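Local coordinates for alpha-fucosidase (Bifidobacterium bifidum, PDB 2EAB), which probably releases alpha-1,2-linked L-fucose from glycans by hydrolysis, the chain here being the catalytic part of a longer calcium-binding protein, at residues M421-Q426 against V508-Q513; N576-S581 against H682-F687; L582-L587 against P688-T693; K640-G645 against S697-A702. All coordinates share one frame; numbering follows the deposited sequence.

Interaction 1: residues M421-Q426 against V508-Q513. With EDO (1,2-ethanediol), chain D.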
loop_
_atom_site.group_PDB
_atom_site.type_symbol
_atom_site.label_atom_id
_atom_site.label_comp_id
_atom_site.label_asym_id
_atom_site.label_seq_id
_atom_site.Cartn_x
_atom_site.Cartn_y
_atom_site.Cartn_z
ATOM N N MET A 421 -8.967 4.610 1.064
ATOM C CA MET A 421 -8.228 5.444 0.124
ATOM C C MET A 421 -7.955 6.857 0.635
ATOM O O MET A 421 -7.774 7.783 -0.152
ATOM C CB MET A 421 -8.957 5.449 -1.228
ATOM C CG MET A 421 -8.066 5.696 -2.433
ATOM S SD MET A 421 -8.905 5.317 -3.976
ATOM C CE MET A 421 -10.000 6.730 -4.112
ATOM N N ASN A 422 -7.882 7.019 1.952
ATOM C CA ASN A 422 -7.506 8.309 2.529
ATOM C C ASN A 422 -6.324 8.178 3.494
ATOM O O ASN A 422 -6.283 8.827 4.539
ATOM C CB ASN A 422 -8.712 9.009 3.176
ATOM C CG ASN A 422 -8.605 10.534 3.136
ATOM O OD1 ASN A 422 -7.798 11.104 2.400
ATOM N ND2 ASN A 422 -9.434 11.200 3.930
ATOM N N VAL A 423 -5.401 7.289 3.113
ATOM C CA VAL A 423 -4.020 7.131 3.614
ATOM C C VAL A 423 -3.554 5.685 3.455
ATOM O O VAL A 423 -2.382 5.444 3.166
ATOM C CB VAL A 423 -3.756 7.635 5.075
ATOM C CG1 VAL A 423 -4.468 6.774 6.121
ATOM C CG2 VAL A 423 -2.249 7.687 5.365
ATOM N N ASN A 424 -4.462 4.733 3.645
ATOM C CA ASN A 424 -4.051 3.340 3.790
ATOM C C ASN A 424 -3.620 2.711 2.475
ATOM O O ASN A 424 -2.523 2.162 2.376
ATOM C CB ASN A 424 -5.153 2.503 4.436
ATOM C CG ASN A 424 -5.633 3.083 5.748
ATOM O OD1 ASN A 424 -5.113 2.755 6.824
ATOM N ND2 ASN A 424 -6.600 3.967 5.674
ATOM N N LEU A 425 -4.473 2.812 1.462
ATOM C CA LEU A 425 -4.127 2.288 0.146
ATOM C C LEU A 425 -2.909 3.016 -0.426
ATOM O O LEU A 425 -2.049 2.402 -1.067
ATOM C CB LEU A 425 -5.324 2.371 -0.804
ATOM C CG LEU A 425 -5.135 1.721 -2.177
ATOM C CD1 LEU A 425 -4.849 0.226 -2.057
ATOM C CD2 LEU A 425 -6.337 1.977 -3.068
ATOM N N GLN A 426 -2.840 4.322 -0.181
ATOM C CA GLN A 426 -1.673 5.112 -0.558
ATOM C C GLN A 426 -0.407 4.513 0.052
ATOM O O GLN A 426 0.591 4.311 -0.645
ATOM C CB GLN A 426 -1.834 6.563 -0.102
ATOM C CG GLN A 426 -2.834 7.390 -0.913
ATOM C CD GLN A 426 -4.293 7.213 -0.506
ATOM O OE1 GLN A 426 -4.625 6.482 0.438
ATOM N NE2 GLN A 426 -5.175 7.903 -1.222
ATOM N N VAL A 508 -9.125 10.900 -4.354
ATOM C CA VAL A 508 -8.775 10.603 -5.747
ATOM C C VAL A 508 -7.501 11.344 -6.189
ATOM O O VAL A 508 -6.543 10.698 -6.606
ATOM C CB VAL A 508 -9.973 10.782 -6.720
ATOM C CG1 VAL A 508 -9.526 10.584 -8.162
ATOM C CG2 VAL A 508 -11.079 9.802 -6.369
ATOM N N PRO A 509 -7.453 12.688 -6.051
ATOM C CA PRO A 509 -6.149 13.350 -6.182
ATOM C C PRO A 509 -5.011 12.612 -5.459
ATOM O O PRO A 509 -3.958 12.377 -6.046
ATOM C CB PRO A 509 -6.407 14.733 -5.571
ATOM C CG PRO A 509 -7.837 15.016 -5.937
ATOM C CD PRO A 509 -8.543 13.671 -5.860
ATOM N N TRP A 510 -5.219 12.225 -4.205
ATOM C CA TRP A 510 -4.153 11.576 -3.455
ATOM C C TRP A 510 -3.690 10.259 -4.089
ATOM O O TRP A 510 -2.494 10.074 -4.322
ATOM C CB TRP A 510 -4.569 11.362 -2.008
ATOM C CG TRP A 510 -3.433 11.057 -1.074
ATOM C CD1 TRP A 510 -2.113 10.855 -1.390
ATOM C CD2 TRP A 510 -3.536 10.900 0.334
ATOM N NE1 TRP A 510 -1.391 10.598 -0.253
ATOM C CE2 TRP A 510 -2.244 10.608 0.821
ATOM C CE3 TRP A 510 -4.604 10.977 1.239
ATOM C CZ2 TRP A 510 -1.988 10.407 2.181
ATOM C CZ3 TRP A 510 -4.353 10.784 2.585
ATOM C CH2 TRP A 510 -3.057 10.493 3.044
ATOM N N ILE A 511 -4.618 9.346 -4.368
ATOM C CA ILE A 511 -4.216 8.077 -4.975
ATOM C C ILE A 511 -3.598 8.292 -6.363
ATOM O O ILE A 511 -2.747 7.515 -6.785
ATOM C CB ILE A 511 -5.373 7.039 -4.999
ATOM C CG1 ILE A 511 -4.826 5.609 -5.079
ATOM C CG2 ILE A 511 -6.366 7.326 -6.124
ATOM C CD1 ILE A 511 -4.069 5.161 -3.828
ATOM N N LEU A 512 -4.008 9.355 -7.053
ATOM C CA LEU A 512 -3.356 9.715 -8.311
ATOM C C LEU A 512 -1.876 10.041 -8.159
ATOM O O LEU A 512 -1.113 9.906 -9.125
ATOM C CB LEU A 512 -4.098 10.837 -9.029
ATOM C CG LEU A 512 -5.420 10.404 -9.676
ATOM C CD1 LEU A 512 -6.226 11.626 -10.089
ATOM C CD2 LEU A 512 -5.215 9.469 -10.859
ATOM N N GLN A 513 -1.458 10.470 -6.970
ATOM C CA GLN A 513 -0.023 10.634 -6.732
ATOM C C GLN A 513 0.712 9.310 -6.881
ATOM O O GLN A 513 1.743 9.242 -7.555
ATOM C CB GLN A 513 0.268 11.218 -5.357
ATOM C CG GLN A 513 -0.099 12.676 -5.205
ATOM C CD GLN A 513 0.475 13.295 -3.949
ATOM O OE1 GLN A 513 1.638 13.084 -3.621
ATOM N NE2 GLN A 513 -0.333 14.089 -3.254
HETATM C C1 EDO D . -5.002 11.924 5.890
HETATM O O1 EDO D . -4.837 12.079 7.387
HETATM C C2 EDO D . -6.557 11.768 5.658
HETATM O O2 EDO D . -6.990 10.441 6.210
#
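Within the family 95 catalytic domain, which in this family is built as an (alpha/alpha)6 barrel, Trp510 and Ile511 of helix 507-520 pack on Gln426 and on the turn that leads into helix 424-428. No hydrogen bond joins the two segments; the evidence for the contact is 404 Å² of buried surface and the fit of shapes. Gln426 CG lies over the five-membered ring of Trp510, 3.5 Å from its centroid and 6° off the normal, a CH-pi contact. A bend in the glutamine chain (chi2 82°) directs CD back across the indole. The amide beyond it is held by its own turn: NE2 donates to Met421 O at 2.8 Å (N-H...O 165°), reaching that oxygen from above the carbonyl plane, while OE1 takes a weak bond from the N-H of Val423, the N-cap residue. With both ends engaged, rotation of the buried amide is restrained. At the indole rim, Asn422 OD1 lies in the ring plane, 3.4 Å from Trp510 CE3; the same oxygen is hydrogen-bonded to Tyr578 OH. Val423 lies alongside, its CB 3.6 Å from Trp510 CH2. An ethanediol molecule, probably from the crystallisation liquor, also meets the ring edge, C1 being 3.6 Å from Trp510 CZ3. Ile511 fills the other part of the interface: its CD1 is 4.0 Å from Leu425 CG, and Leu444 of helix 442-450 packs on both residues. Met421 crosses Ile511 at about a right angle, with SD 3.9 Å from Ile511 CG2, and its methyl CE ends 4.0 Å from Val508 CG2.

Interaction 2: residues N576-S581 against H682-F687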
loop_
_atom_site.group_PDB
_atom_site.type_symbol
_atom_site.label_atom_id
_atom_site.label_comp_id
_atom_site.label_asym_id
_atom_site.label_seq_id
_atom_site.Cartn_x
_atom_site.Cartn_y
_atom_site.Cartn_z
ATOM N N ASN A 576 -9.171 23.564 3.338
ATOM C CA ASN A 576 -8.180 23.339 4.385
ATOM C C ASN A 576 -6.860 22.939 3.741
ATOM O O ASN A 576 -6.794 22.685 2.540
ATOM C CB ASN A 576 -8.654 22.326 5.450
ATOM C CG ASN A 576 -8.998 20.959 4.874
ATOM O OD1 ASN A 576 -8.429 20.516 3.869
ATOM N ND2 ASN A 576 -9.928 20.270 5.530
ATOM N N THR A 577 -5.814 22.880 4.550
ATOM C CA THR A 577 -4.477 22.603 4.046
ATOM C C THR A 577 -4.367 21.188 3.480
ATOM O O THR A 577 -3.696 20.976 2.465
ATOM C CB THR A 577 -3.456 22.839 5.150
ATOM O OG1 THR A 577 -3.608 24.189 5.602
ATOM C CG2 THR A 577 -2.025 22.613 4.660
ATOM N N TYR A 578 -5.040 20.236 4.126
ATOM C CA TYR A 578 -5.120 18.856 3.660
ATOM C C TYR A 578 -5.565 18.791 2.188
ATOM O O TYR A 578 -4.828 18.309 1.316
ATOM C CB TYR A 578 -6.049 18.077 4.610
ATOM C CG TYR A 578 -6.728 16.864 4.022
ATOM C CD1 TYR A 578 -6.000 15.747 3.615
ATOM C CD2 TYR A 578 -8.116 16.824 3.902
ATOM C CE1 TYR A 578 -6.641 14.633 3.066
ATOM C CE2 TYR A 578 -8.761 15.724 3.363
ATOM C CZ TYR A 578 -8.026 14.633 2.951
ATOM O OH TYR A 578 -8.703 13.566 2.398
ATOM N N GLU A 579 -6.747 19.329 1.896
ATOM C CA GLU A 579 -7.270 19.236 0.533
ATOM C C GLU A 579 -6.515 20.111 -0.458
ATOM O O GLU A 579 -6.255 19.687 -1.584
ATOM C CB GLU A 579 -8.767 19.544 0.479
ATOM C CG GLU A 579 -9.624 18.485 1.157
ATOM C CD GLU A 579 -11.063 18.444 0.664
ATOM O OE1 GLU A 579 -11.486 19.339 -0.098
ATOM O OE2 GLU A 579 -11.790 17.504 1.053
ATOM N N SER A 580 -6.160 21.324 -0.047
ATOM C CA SER A 580 -5.418 22.209 -0.942
ATOM C C SER A 580 -4.040 21.669 -1.284
ATOM O O SER A 580 -3.591 21.816 -2.421
ATOM C CB SER A 580 -5.328 23.627 -0.387
ATOM O OG SER A 580 -6.611 24.221 -0.403
ATOM N N SER A 581 -3.380 21.030 -0.321
ATOM C CA SER A 581 -2.073 20.428 -0.591
ATOM C C SER A 581 -2.196 19.313 -1.618
ATOM O O SER A 581 -1.353 19.185 -2.515
ATOM C CB SER A 581 -1.434 19.891 0.688
ATOM O OG SER A 581 -1.132 20.952 1.577
ATOM N N HIS A 682 -2.672 17.934 7.409
ATOM C CA HIS A 682 -2.115 19.135 6.800
ATOM C C HIS A 682 -0.632 19.022 6.430
ATOM O O HIS A 682 -0.045 19.988 5.925
ATOM C CB HIS A 682 -2.331 20.328 7.731
ATOM C CG HIS A 682 -1.651 20.195 9.057
ATOM N ND1 HIS A 682 -1.741 19.056 9.830
ATOM C CD2 HIS A 682 -0.892 21.069 9.756
ATOM C CE1 HIS A 682 -1.051 19.234 10.942
ATOM N NE2 HIS A 682 -0.526 20.448 10.922
ATOM N N LEU A 683 -0.032 17.856 6.658
ATOM C CA LEU A 683 1.385 17.673 6.352
ATOM C C LEU A 683 1.654 16.785 5.139
ATOM O O LEU A 683 2.791 16.389 4.901
ATOM C CB LEU A 683 2.152 17.177 7.583
ATOM C CG LEU A 683 2.154 18.125 8.788
ATOM C CD1 LEU A 683 2.970 17.529 9.912
ATOM C CD2 LEU A 683 2.663 19.525 8.433
ATOM N N LEU A 684 0.625 16.508 4.340
ATOM C CA LEU A 684 0.802 15.686 3.145
ATOM C C LEU A 684 1.707 16.333 2.099
ATOM O O LEU A 684 2.255 15.637 1.240
ATOM C CB LEU A 684 -0.551 15.299 2.545
ATOM C CG LEU A 684 -1.487 14.546 3.492
ATOM C CD1 LEU A 684 -2.745 14.122 2.747
ATOM C CD2 LEU A 684 -0.807 13.338 4.146
ATOM N N GLY A 685 1.866 17.651 2.180
ATOM C CA GLY A 685 2.805 18.370 1.319
ATOM C C GLY A 685 4.268 18.113 1.651
ATOM O O GLY A 685 5.146 18.314 0.804
ATOM N N LEU A 686 4.523 17.706 2.900
ATOM C CA LEU A 686 5.842 17.268 3.368
ATOM C C LEU A 686 6.121 15.816 2.972
ATOM O O LEU A 686 7.213 15.487 2.496
ATOM C CB LEU A 686 5.943 17.427 4.890
ATOM C CG LEU A 686 7.122 16.723 5.578
ATOM C CD1 LEU A 686 8.438 17.390 5.232
ATOM C CD2 LEU A 686 6.931 16.693 7.081
ATOM N N PHE A 687 5.140 14.953 3.216
ATOM C CA PHE A 687 5.185 13.589 2.733
ATOM C C PHE A 687 3.765 13.141 2.410
ATOM O O PHE A 687 2.884 13.222 3.269
ATOM C CB PHE A 687 5.814 12.602 3.727
ATOM C CG PHE A 687 5.940 11.238 3.142
ATOM C CD1 PHE A 687 7.090 10.875 2.447
ATOM C CD2 PHE A 687 4.862 10.361 3.164
ATOM C CE1 PHE A 687 7.186 9.635 1.833
ATOM C CE2 PHE A 687 4.948 9.129 2.548
ATOM C CZ PHE A 687 6.106 8.762 1.879
HETATM O O HOH W 1 0.905 20.000 3.363
#
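Thr577 and Tyr578 make the apolar part of the contact, against His682 and Leu684 respectively. Thr577 CB lies 3.8 Å from His682 CB, and the threonine methyl CG2, anti to the backbone N, comes 3.5 Å from His682 O; OG1 is bonded instead to Lys651 O. Tyr578 and Leu684 run side by side, with Leu684 CD1 in the ring plane at the edge, 3.7 Å from Tyr578 CD1, the tyrosine hydroxyl being turned to Asn422. Thr577 and Tyr578 stand in the first turn of helix 577-596, one of the helices of the (alpha/alpha)6 catalytic domain, and Asn576 is its N-cap: OD1 accepts from Glu579 N at 2.9 Å in a nearly straight bond (173°). The polar link across the contact is indirect, since no hydrogen bond joins the segments themselves. A water donates to Ser581 OG at 2.9 Å and to His682 O at 2.7 Å, and accepts from Gly685 N at 2.8 Å, bridging helix and loop through three bonds. Ser581 OG donates to Thr577 O at 2.7 Å. That carbonyl oxygen also receives the helical N-H of Ser581, the two donors arriving from opposite faces of its plane.

Interaction 3: residues L582-L587 against P688-T693; sequences LVWQML and PGDLIT. With TRS (2-amino-2-hydroxymethyl-propane-1,3-diol), chain J.
Gln585 and Asp690 pair through both ends of the glutamine amide, joining helix 577-596 of the (alpha/alpha)6 domain to the irregular loop 688-693. OE1 accepts the backbone N-H of Asp690 at 3.0 Å and 164°, the donor standing above the carbonyl plane. NE2 donates to Asp690 OD1 at 2.8 Å; the oxygen lies in the amide plane, whereas the nitrogen reaches it from above the carboxylate plane. Asp690 CG sits between its own backbone N and carbonyl carbon (chi1 72°), which keeps the carboxylate close to the amide that also holds the Asp690 N-H. A cost is visible: the acceptors Gln585 OE1 and Asp690 OD1 are 3.2 Å apart. Both lie at the edge of the Trp584 indole, with OD1 3.3 Å from Trp584 CZ3. One indole face receives Leu691 CD1, centred 3.6 Å from the six-membered-ring centroid and 1° off the normal.

Asp690 OD2 accepts from the amine of a Tris molecule, probably from the crystallisation liquor, at 2.8 Å, and Gln585 NE2 also bonds Tris O1 weakly. Glu520 is hydrogen-bonded to the same molecule, while Arg734 holds the carbonyls of Pro688 and Gly689. Asp690 and Glu520 are seen to bind calcium in this protein, though none is modelled at that site here. The amine on Asp690 is consistent with an acidic site suited to positive charge, where the Gln585 NE2 bond to OD1 would help to fix how the carboxylate is turned.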
loop_
_atom_site.group_PDB
_atom_site.type_symbol
_atom_site.label_atom_id
_atom_site.label_comp_id
_atom_site.label_asym_id
_atom_site.label_seq_id
_atom_site.Cartn_x
_atom_site.Cartn_y
_atom_site.Cartn_z
ATOM N N LEU A 582 -3.254 18.518 -1.488
ATOM C CA LEU A 582 -3.491 17.421 -2.416
ATOM C C LEU A 582 -3.855 17.919 -3.812
ATOM O O LEU A 582 -3.362 17.394 -4.816
ATOM C CB LEU A 582 -4.575 16.482 -1.887
ATOM C CG LEU A 582 -4.147 15.623 -0.695
ATOM C CD1 LEU A 582 -5.330 14.836 -0.174
ATOM C CD2 LEU A 582 -2.994 14.692 -1.051
ATOM N N VAL A 583 -4.720 18.926 -3.895
ATOM C CA VAL A 583 -5.119 19.442 -5.206
ATOM C C VAL A 583 -3.946 20.153 -5.885
ATOM O O VAL A 583 -3.739 20.000 -7.094
ATOM C CB VAL A 583 -6.394 20.312 -5.123
ATOM C CG1 VAL A 583 -6.707 20.971 -6.470
ATOM C CG2 VAL A 583 -7.569 19.449 -4.682
ATOM N N TRP A 584 -3.170 20.895 -5.098
ATOM C CA TRP A 584 -1.954 21.528 -5.599
ATOM C C TRP A 584 -1.019 20.480 -6.202
ATOM O O TRP A 584 -0.505 20.668 -7.313
ATOM C CB TRP A 584 -1.268 22.302 -4.478
ATOM C CG TRP A 584 -0.039 23.057 -4.889
ATOM C CD1 TRP A 584 0.030 24.358 -5.296
ATOM C CD2 TRP A 584 1.303 22.558 -4.912
ATOM N NE1 TRP A 584 1.332 24.698 -5.575
ATOM C CE2 TRP A 584 2.135 23.615 -5.343
ATOM C CE3 TRP A 584 1.886 21.323 -4.598
ATOM C CZ2 TRP A 584 3.521 23.469 -5.480
ATOM C CZ3 TRP A 584 3.263 21.179 -4.737
ATOM C CH2 TRP A 584 4.066 22.251 -5.166
ATOM N N GLN A 585 -0.822 19.371 -5.490
ATOM C CA GLN A 585 0.072 18.327 -5.974
ATOM C C GLN A 585 -0.449 17.683 -7.247
ATOM O O GLN A 585 0.336 17.377 -8.154
ATOM C CB GLN A 585 0.301 17.250 -4.918
ATOM C CG GLN A 585 1.571 16.459 -5.167
ATOM C CD GLN A 585 2.807 17.306 -4.941
ATOM O OE1 GLN A 585 3.078 17.725 -3.822
ATOM N NE2 GLN A 585 3.543 17.593 -6.012
ATOM N N MET A 586 -1.763 17.470 -7.312
ATOM C CA MET A 586 -2.367 16.874 -8.496
ATOM C C MET A 586 -2.163 17.761 -9.718
ATOM O O MET A 586 -1.788 17.279 -10.783
ATOM C CB MET A 586 -3.854 16.602 -8.292
ATOM C CG MET A 586 -4.487 15.935 -9.500
ATOM S SD MET A 586 -6.248 15.683 -9.345
ATOM C CE MET A 586 -6.849 17.380 -9.266
ATOM N N LEU A 587 -2.431 19.053 -9.568
ATOM C CA LEU A 587 -2.244 19.977 -10.684
ATOM C C LEU A 587 -0.776 20.047 -11.097
ATOM O O LEU A 587 -0.466 20.133 -12.285
ATOM C CB LEU A 587 -2.794 21.364 -10.347
ATOM C CG LEU A 587 -4.315 21.451 -10.164
ATOM C CD1 LEU A 587 -4.711 22.826 -9.656
ATOM C CD2 LEU A 587 -5.065 21.115 -11.456
ATOM N N PRO A 688 3.541 12.593 1.201
ATOM C CA PRO A 688 4.508 12.249 0.147
ATOM C C PRO A 688 4.915 13.374 -0.797
ATOM O O PRO A 688 5.812 13.172 -1.629
ATOM C CB PRO A 688 3.759 11.185 -0.652
ATOM C CG PRO A 688 2.323 11.607 -0.545
ATOM C CD PRO A 688 2.171 12.175 0.843
ATOM N N GLY A 689 4.274 14.533 -0.674
ATOM C CA GLY A 689 4.386 15.610 -1.657
ATOM C C GLY A 689 5.720 16.330 -1.723
ATOM O O GLY A 689 6.687 15.952 -1.056
ATOM N N ASP A 690 5.769 17.362 -2.561
ATOM C CA ASP A 690 6.974 18.188 -2.694
ATOM C C ASP A 690 6.693 19.661 -2.445
ATOM O O ASP A 690 7.437 20.537 -2.900
ATOM C CB ASP A 690 7.672 17.976 -4.050
ATOM C CG ASP A 690 6.920 18.592 -5.221
ATOM O OD1 ASP A 690 5.770 19.055 -5.050
ATOM O OD2 ASP A 690 7.499 18.604 -6.334
ATOM N N LEU A 691 5.622 19.915 -1.705
ATOM C CA LEU A 691 5.239 21.255 -1.313
ATOM C C LEU A 691 6.133 21.775 -0.187
ATOM O O LEU A 691 6.425 22.973 -0.116
ATOM C CB LEU A 691 3.780 21.213 -0.878
ATOM C CG LEU A 691 3.008 22.477 -0.540
ATOM C CD1 LEU A 691 3.108 23.529 -1.642
ATOM C CD2 LEU A 691 1.566 22.077 -0.303
ATOM N N ILE A 692 6.565 20.864 0.680
ATOM C CA ILE A 692 7.432 21.181 1.806
ATOM C C ILE A 692 8.639 20.265 1.702
ATOM O O ILE A 692 8.527 19.050 1.882
ATOM C CB ILE A 692 6.725 20.968 3.171
ATOM C CG1 ILE A 692 5.454 21.822 3.274
ATOM C CG2 ILE A 692 7.685 21.256 4.320
ATOM C CD1 ILE A 692 4.542 21.446 4.446
ATOM N N THR A 693 9.792 20.848 1.380
ATOM C CA THR A 693 11.009 20.076 1.186
ATOM C C THR A 693 12.192 20.710 1.899
ATOM O O THR A 693 12.139 21.871 2.327
ATOM C CB THR A 693 11.394 19.961 -0.300
ATOM O OG1 THR A 693 11.922 21.216 -0.745
ATOM C CG2 THR A 693 10.208 19.553 -1.181
HETATM C C TRS J . 6.711 16.815 -9.437
HETATM C C1 TRS J . 5.566 17.812 -9.569
HETATM C C2 TRS J . 7.987 17.482 -9.901
HETATM C C3 TRS J . 6.434 15.576 -10.287
HETATM N N TRS J . 6.857 16.430 -8.031
HETATM O O1 TRS J . 4.427 17.406 -8.799
HETATM O O2 TRS J . 8.075 17.956 -11.142
HETATM O O3 TRS J . 7.539 14.664 -10.231
#

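Interaction 4: residues K640-G645 against S697-A702; sequences KPIEVG and SEYMDA
Ile642 lies over the ring of Tyr699, joining loop 640-645 to the first turn of helix 697-711, in an outer part of the helical family 95 catalytic domain. The isoleucine begins at the ring with CB, 3.6 Å from Tyr699 CE2. Its methyl branch makes the centred contact: CG2, anti to the backbone N, lies 3.6 Å from the ring centroid and 7° off the normal, a CH-pi contact over the middle of the face. The longer branch turns elsewhere. CG1, set beside the backbone N (chi1 -57°), touches the rim but is closer to Leu691, 3.5 Å from its CG. The tip CD1 leads away from the tyrosine and ends 3.7 Å from Leu691 CD2.

The ring is also tied to the Ile642 backbone at its hydroxyl, through two waters. One accepts from Ile642 N at 2.9 Å and the other donates to Ile642 O at 3.0 Å; each is hydrogen-bonded to Tyr699 OH. Thus the face and, through water, the hydroxyl of Tyr699 both meet Ile642, while the Tyr699 N-H is held by Asn696. The adjacent Glu643 points away from the helix and forms salt bridges with Arg557 and Lys651. Two residues past Ile642, Val644 again faces the helix. Its CG2 approaches Glu698 O at 4.3 Å, and packs on Ala702, methyl carbon CG2 to CB, at 3.7 Å.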
loop_
_atom_site.group_PDB
_atom_site.type_symbol
_atom_site.label_atom_id
_atom_site.label_comp_id
_atom_site.label_asym_id
_atom_site.label_seq_id
_atom_site.Cartn_x
_atom_site.Cartn_y
_atom_site.Cartn_z
ATOM N N LYS A 640 -2.365 28.636 -2.857
ATOM C CA LYS A 640 -1.536 29.084 -1.730
ATOM C C LYS A 640 -1.711 28.145 -0.532
ATOM O O LYS A 640 -2.116 28.569 0.558
ATOM C CB LYS A 640 -1.865 30.535 -1.361
ATOM C CG LYS A 640 -1.436 31.549 -2.420
ATOM C CD LYS A 640 -1.939 32.959 -2.122
ATOM C CE LYS A 640 -1.548 33.466 -0.743
ATOM N NZ LYS A 640 -2.367 34.662 -0.370
ATOM N N PRO A 641 -1.407 26.851 -0.730
ATOM C CA PRO A 641 -1.794 25.853 0.267
ATOM C C PRO A 641 -1.109 25.972 1.628
ATOM O O PRO A 641 -1.706 25.594 2.646
ATOM C CB PRO A 641 -1.423 24.527 -0.404
ATOM C CG PRO A 641 -0.361 24.884 -1.390
ATOM C CD PRO A 641 -0.718 26.237 -1.885
ATOM N N ILE A 642 0.122 26.479 1.643
ATOM C CA ILE A 642 0.893 26.554 2.882
ATOM C C ILE A 642 0.939 27.959 3.456
ATOM O O ILE A 642 1.327 28.910 2.771
ATOM C CB ILE A 642 2.351 26.050 2.702
ATOM C CG1 ILE A 642 2.381 24.611 2.175
ATOM C CG2 ILE A 642 3.150 26.189 4.009
ATOM C CD1 ILE A 642 1.648 23.579 3.040
ATOM N N GLU A 643 0.552 28.071 4.723
ATOM C CA GLU A 643 0.755 29.287 5.502
ATOM C C GLU A 643 1.373 28.912 6.833
ATOM O O GLU A 643 0.940 27.953 7.480
ATOM C CB GLU A 643 -0.563 30.020 5.741
ATOM C CG GLU A 643 -1.099 30.731 4.523
ATOM C CD GLU A 643 -2.169 31.755 4.848
ATOM O OE1 GLU A 643 -2.629 31.825 6.012
ATOM O OE2 GLU A 643 -2.556 32.489 3.923
ATOM N N VAL A 644 2.391 29.667 7.235
ATOM C CA VAL A 644 3.009 29.493 8.541
ATOM C C VAL A 644 2.283 30.390 9.539
ATOM O O VAL A 644 2.106 31.587 9.296
ATOM C CB VAL A 644 4.521 29.820 8.503
ATOM C CG1 VAL A 644 5.145 29.660 9.881
ATOM C CG2 VAL A 644 5.234 28.927 7.489
ATOM N N GLY A 645 1.845 29.798 10.645
ATOM C CA GLY A 645 1.070 30.510 11.655
ATOM C C GLY A 645 1.886 31.161 12.752
ATOM O O GLY A 645 3.122 31.204 12.695
ATOM N N SER A 697 13.666 26.121 3.677
ATOM C CA SER A 697 13.821 26.145 5.127
ATOM C C SER A 697 12.647 26.777 5.862
ATOM O O SER A 697 12.297 26.327 6.951
ATOM C CB SER A 697 15.120 26.832 5.523
ATOM O OG SER A 697 16.218 26.013 5.180
ATOM N N GLU A 698 12.044 27.810 5.276
ATOM C CA GLU A 698 10.892 28.456 5.907
ATOM C C GLU A 698 9.776 27.438 6.149
ATOM O O GLU A 698 9.253 27.315 7.263
ATOM C CB GLU A 698 10.373 29.626 5.064
ATOM C CG GLU A 698 9.237 30.398 5.742
ATOM C CD GLU A 698 8.508 31.365 4.821
ATOM O OE1 GLU A 698 8.520 31.177 3.584
ATOM O OE2 GLU A 698 7.900 32.323 5.346
ATOM N N TYR A 699 9.429 26.699 5.099
ATOM C CA TYR A 699 8.376 25.694 5.185
ATOM C C TYR A 699 8.813 24.483 6.006
ATOM O O TYR A 699 8.037 23.977 6.824
ATOM C CB TYR A 699 7.943 25.252 3.786
ATOM C CG TYR A 699 7.020 26.206 3.047
ATOM C CD1 TYR A 699 6.769 27.499 3.513
ATOM C CD2 TYR A 699 6.413 25.809 1.858
ATOM C CE1 TYR A 699 5.927 28.363 2.817
ATOM C CE2 TYR A 699 5.574 26.665 1.155
ATOM C CZ TYR A 699 5.333 27.936 1.639
ATOM O OH TYR A 699 4.495 28.775 0.939
ATOM N N MET A 700 10.041 24.011 5.793
ATOM C CA MET A 700 10.529 22.840 6.523
ATOM C C MET A 700 10.623 23.087 8.034
ATOM O O MET A 700 10.248 22.221 8.829
ATOM C CB MET A 700 11.865 22.335 5.971
ATOM C CG MET A 700 12.344 21.031 6.618
ATOM S SD MET A 700 11.151 19.672 6.482
ATOM C CE MET A 700 11.387 19.239 4.763
ATOM N N ASP A 701 11.114 24.259 8.437
ATOM C CA ASP A 701 11.179 24.601 9.859
ATOM C C ASP A 701 9.787 24.569 10.483
ATOM O O ASP A 701 9.608 24.083 11.602
ATOM C CB ASP A 701 11.803 25.984 10.074
ATOM C CG ASP A 701 13.304 26.007 9.819
ATOM O OD1 ASP A 701 13.922 24.934 9.659
ATOM O OD2 ASP A 701 13.867 27.122 9.783
ATOM N N ALA A 702 8.808 25.084 9.746
ATOM C CA ALA A 702 7.421 25.090 10.201
ATOM C C ALA A 702 6.841 23.676 10.282
ATOM O O ALA A 702 6.103 23.350 11.223
ATOM C CB ALA A 702 6.576 25.971 9.305
HETATM O O HOH W 2 1.855 27.836 -0.320
HETATM O O HOH W 3 3.428 31.103 2.570
#

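In the fold
All four contacts fall within the family 95 catalytic domain. Interaction 1 closes first along the chain; the segments of interactions 2, 3 and 4 then alternate, so their connections cross. Interactions 2 and 3, with centres about 7 Å apart, share helix 577-596 and use consecutive parts of one loop. Interaction 1 is about 13 Å from each, centre to centre, linked by Asn422 to Tyr578 and by Trp510 and Gln513 to Leu582. The centre of interaction 4 lies about 11 Å from that of interaction 2, 13 Å from that of interaction 3 and 23 Å from that of interaction 1, which it does not touch. The group therefore runs from the domain interior outward, with loop 682-693 lodged between helices 577-596 and 697-711 and presenting calcium-site residue Asp690.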